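PDB 3BLX: isocitrate dehydrogenase [NAD] subunit 2, mitochondrial, which catalyses the NAD-dependent oxidative decarboxylation of isocitrate to 2-oxoglutarate in the citric acid cycle, and also binds 5'-untranslated leaders of mitochondrial mRNAs. Local coordinates for residues F173-R177 against E210-L216. Sequence-based numbering, arbitrary orientation.
Sequences FEYAR and EYPDLTL
The type I beta turn Y211-L214, which leads from helix 195-208 into strand 215-220 at the margin of the isocitrate/isopropylmalate dehydrogenase sheet, packs on the C-terminal end of helix 162-178. One face of the Y211 ring receives CB of F173, which stands 3.8 Å from the ring centroid, almost on its normal, a CH-pi contact. The two rings are nearly parallel (10°) but slid apart, with little overlap. Beyond Y211, the F173 ring reaches L214 and L216, its CZ lying 4.1 Å from CD1 of L216; V184 of the neighbouring strand and L207 of helix 195-208 also pack on F173. L214 lies against the helix, its CD2 near CB of R177 and its CG near CB of A176. CG of E174 comes obliquely to the Y211 ring, 3.7 Å from its CE2; the Y211 hydroxyl has a weak hydrogen bond from R170. R177 starts out with CG anti to its backbone N (chi1 163°) and bends at chi3, so that CD2 of Y211 lies over one face of its guanidinium and D213 at the edge. This salt bridge is side-on and nearly coplanar: R177 NE meets D213 OD2 at 3.2 Å, and R177 NH2 the syn lone pair of D213 OD1 at 3.0 Å.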
ATOM      1  N   PHE B 173      31.343  32.799  35.251  1.00 28.49           N
ATOM      2  CA  PHE B 173      31.763  33.982  35.995  1.00 48.78           C
ATOM      3  C   PHE B 173      33.217  33.842  36.490  1.00 36.21           C
ATOM      4  O   PHE B 173      34.068  34.643  36.147  1.00 32.86           O
ATOM      5  CB  PHE B 173      30.804  34.254  37.158  1.00 33.78           C
ATOM      6  CG  PHE B 173      29.545  34.974  36.752  1.00 54.38           C
ATOM      7  CD1 PHE B 173      28.288  34.416  36.985  1.00 49.62           C
ATOM      8  CD2 PHE B 173      29.610  36.212  36.136  1.00 46.38           C
ATOM      9  CE1 PHE B 173      27.130  35.090  36.614  1.00 35.33           C
ATOM     10  CE2 PHE B 173      28.447  36.882  35.761  1.00 47.88           C
ATOM     11  CZ  PHE B 173      27.206  36.313  35.997  1.00 33.21           C
ATOM     12  N   GLU B 174      33.483  32.799  37.271  1.00 32.30           N
ATOM     13  CA  GLU B 174      34.799  32.504  37.826  1.00 36.45           C
ATOM     14  C   GLU B 174      35.903  32.331  36.781  1.00 41.13           C
ATOM     15  O   GLU B 174      37.081  32.498  37.064  1.00 60.68           O
ATOM     16  CB  GLU B 174      34.733  31.279  38.733  1.00 26.08           C
ATOM     17  CG  GLU B 174      33.733  31.430  39.840  1.00 46.98           C
ATOM     18  CD  GLU B 174      34.197  30.838  41.149  1.00 88.21           C
ATOM     19  OE1 GLU B 174      33.526  29.897  41.620  1.00 80.42           O
ATOM     20  OE2 GLU B 174      35.222  31.316  41.698  1.00 93.64           O
ATOM     21  N   TYR B 175      35.514  32.017  35.564  1.00 43.64           N
ATOM     22  CA  TYR B 175      36.463  31.884  34.483  1.00 41.72           C
ATOM     23  C   TYR B 175      36.687  33.240  33.817  1.00 37.16           C
ATOM     24  O   TYR B 175      37.749  33.504  33.268  1.00 40.49           O
ATOM     25  CB  TYR B 175      35.952  30.850  33.462  1.00 37.95           C
ATOM     26  CG  TYR B 175      36.940  30.516  32.365  1.00 35.11           C
ATOM     27  CD1 TYR B 175      36.907  31.183  31.134  1.00 23.92           C
ATOM     28  CD2 TYR B 175      37.915  29.538  32.565  1.00 38.10           C
ATOM     29  CE1 TYR B 175      37.821  30.881  30.131  1.00 33.86           C
ATOM     30  CE2 TYR B 175      38.834  29.228  31.577  1.00 32.37           C
ATOM     31  CZ  TYR B 175      38.789  29.900  30.359  1.00 51.45           C
ATOM     32  OH  TYR B 175      39.715  29.584  29.378  1.00 36.51           O
ATOM     33  N   ALA B 176      35.687  34.102  33.847  1.00 30.08           N
ATOM     34  CA  ALA B 176      35.869  35.425  33.291  1.00 43.22           C
ATOM     35  C   ALA B 176      36.798  36.231  34.212  1.00 53.73           C
ATOM     36  O   ALA B 176      37.742  36.883  33.762  1.00 36.89           O
ATOM     37  CB  ALA B 176      34.549  36.102  33.126  1.00 39.28           C
ATOM     38  N   ARG B 177      36.520  36.169  35.509  1.00 45.88           N
ATOM     39  CA  ARG B 177      37.399  36.739  36.514  1.00 55.50           C
ATOM     40  C   ARG B 177      38.827  36.195  36.356  1.00 52.54           C
ATOM     41  O   ARG B 177      39.775  36.959  36.235  1.00 60.09           O
ATOM     42  CB  ARG B 177      36.834  36.440  37.898  1.00 52.06           C
ATOM     43  CG  ARG B 177      37.798  36.591  39.041  1.00 46.76           C
ATOM     44  CD  ARG B 177      37.158  36.085  40.334  1.00 38.23           C
ATOM     45  NE  ARG B 177      36.082  36.973  40.757  1.00 49.52           N
ATOM     46  CZ  ARG B 177      35.221  36.683  41.723  1.00 62.69           C
ATOM     47  NH1 ARG B 177      35.326  35.510  42.335  1.00 38.95           N
ATOM     48  NH2 ARG B 177      34.264  37.551  42.071  1.00 45.87           N
ATOM     49  N   GLU B 210      26.589  37.965  43.214  1.00 56.80           N
ATOM     50  CA  GLU B 210      27.751  37.394  43.888  1.00 43.77           C
ATOM     51  C   GLU B 210      29.039  37.623  43.123  1.00 48.97           C
ATOM     52  O   GLU B 210      30.092  37.154  43.527  1.00 48.21           O
ATOM     53  CB  GLU B 210      27.581  35.910  44.137  1.00 41.47           C
ATOM     54  CG  GLU B 210      26.277  35.558  44.781  1.00 56.64           C
ATOM     55  CD  GLU B 210      26.183  34.087  45.076  1.00 78.77           C
ATOM     56  OE1 GLU B 210      27.238  33.495  45.411  1.00 61.60           O
ATOM     57  OE2 GLU B 210      25.063  33.531  44.975  1.00 80.96           O
ATOM     58  N   TYR B 211      28.955  38.348  42.014  1.00 44.34           N
ATOM     59  CA  TYR B 211      30.144  38.683  41.242  1.00 44.92           C
ATOM     60  C   TYR B 211      30.046  40.117  40.739  1.00 67.24           C
ATOM     61  O   TYR B 211      29.708  40.364  39.576  1.00 68.63           O
ATOM     62  CB  TYR B 211      30.325  37.706  40.075  1.00 47.54           C
ATOM     63  CG  TYR B 211      30.407  36.246  40.491  1.00 47.36           C
ATOM     64  CD1 TYR B 211      29.258  35.489  40.683  1.00 56.29           C
ATOM     65  CD2 TYR B 211      31.625  35.626  40.699  1.00 45.83           C
ATOM     66  CE1 TYR B 211      29.321  34.157  41.077  1.00 54.48           C
ATOM     67  CE2 TYR B 211      31.700  34.288  41.097  1.00 52.24           C
ATOM     68  CZ  TYR B 211      30.537  33.559  41.281  1.00 57.41           C
ATOM     69  OH  TYR B 211      30.558  32.234  41.669  1.00 46.91           O
ATOM     70  N   PRO B 212      30.320  41.077  41.632  1.00 63.24           N
ATOM     71  CA  PRO B 212      30.104  42.506  41.386  1.00 50.91           C
ATOM     72  C   PRO B 212      31.149  43.055  40.445  1.00 52.62           C
ATOM     73  O   PRO B 212      30.876  44.028  39.758  1.00 48.80           O
ATOM     74  CB  PRO B 212      30.253  43.132  42.773  1.00 61.68           C
ATOM     75  CG  PRO B 212      30.183  41.968  43.743  1.00 71.13           C
ATOM     76  CD  PRO B 212      30.766  40.818  43.006  1.00 61.70           C
ATOM     77  N   ASP B 213      32.324  42.423  40.409  1.00 56.15           N
ATOM     78  CA  ASP B 213      33.406  42.822  39.498  1.00 46.14           C
ATOM     79  C   ASP B 213      33.105  42.492  38.048  1.00 63.94           C
ATOM     80  O   ASP B 213      33.816  42.921  37.136  1.00 48.25           O
ATOM     81  CB  ASP B 213      34.743  42.177  39.876  1.00 39.57           C
ATOM     82  CG  ASP B 213      34.639  40.680  40.167  1.00 63.93           C
ATOM     83  OD1 ASP B 213      33.779  40.252  40.986  1.00 51.63           O
ATOM     84  OD2 ASP B 213      35.470  39.935  39.594  1.00 50.53           O
ATOM     85  N   LEU B 214      32.050  41.720  37.840  1.00 66.41           N
ATOM     86  CA  LEU B 214      31.700  41.288  36.503  1.00 50.77           C
ATOM     87  C   LEU B 214      30.368  41.869  36.046  1.00 40.51           C
ATOM     88  O   LEU B 214      29.419  41.961  36.825  1.00 61.48           O
ATOM     89  CB  LEU B 214      31.653  39.776  36.482  1.00 57.73           C
ATOM     90  CG  LEU B 214      32.924  39.046  36.040  1.00 49.62           C
ATOM     91  CD1 LEU B 214      34.086  39.984  35.909  1.00 59.67           C
ATOM     92  CD2 LEU B 214      33.227  37.956  37.002  1.00 32.49           C
ATOM     93  N   THR B 215      30.317  42.276  34.784  1.00 37.03           N
ATOM     94  CA  THR B 215      29.092  42.772  34.169  1.00 51.87           C
ATOM     95  C   THR B 215      28.358  41.647  33.432  1.00 46.67           C
ATOM     96  O   THR B 215      28.904  41.018  32.533  1.00 42.96           O
ATOM     97  CB  THR B 215      29.399  43.883  33.160  1.00 59.40           C
ATOM     98  OG1 THR B 215      30.299  44.821  33.749  1.00 76.52           O
ATOM     99  CG2 THR B 215      28.121  44.596  32.726  1.00 60.37           C
ATOM    100  N   LEU B 216      27.115  41.400  33.815  1.00 46.68           N
ATOM    101  CA  LEU B 216      26.257  40.448  33.112  1.00 40.97           C
ATOM    102  C   LEU B 216      25.409  41.119  32.037  1.00 42.10           C
ATOM    103  O   LEU B 216      24.573  41.966  32.340  1.00 45.51           O
ATOM    104  CB  LEU B 216      25.329  39.734  34.100  1.00 29.65           C
ATOM    105  CG  LEU B 216      24.313  38.787  33.468  1.00 43.70           C
ATOM    106  CD1 LEU B 216      25.070  37.679  32.776  1.00 39.50           C
ATOM    107  CD2 LEU B 216      23.352  38.192  34.490  1.00 36.76           C
TER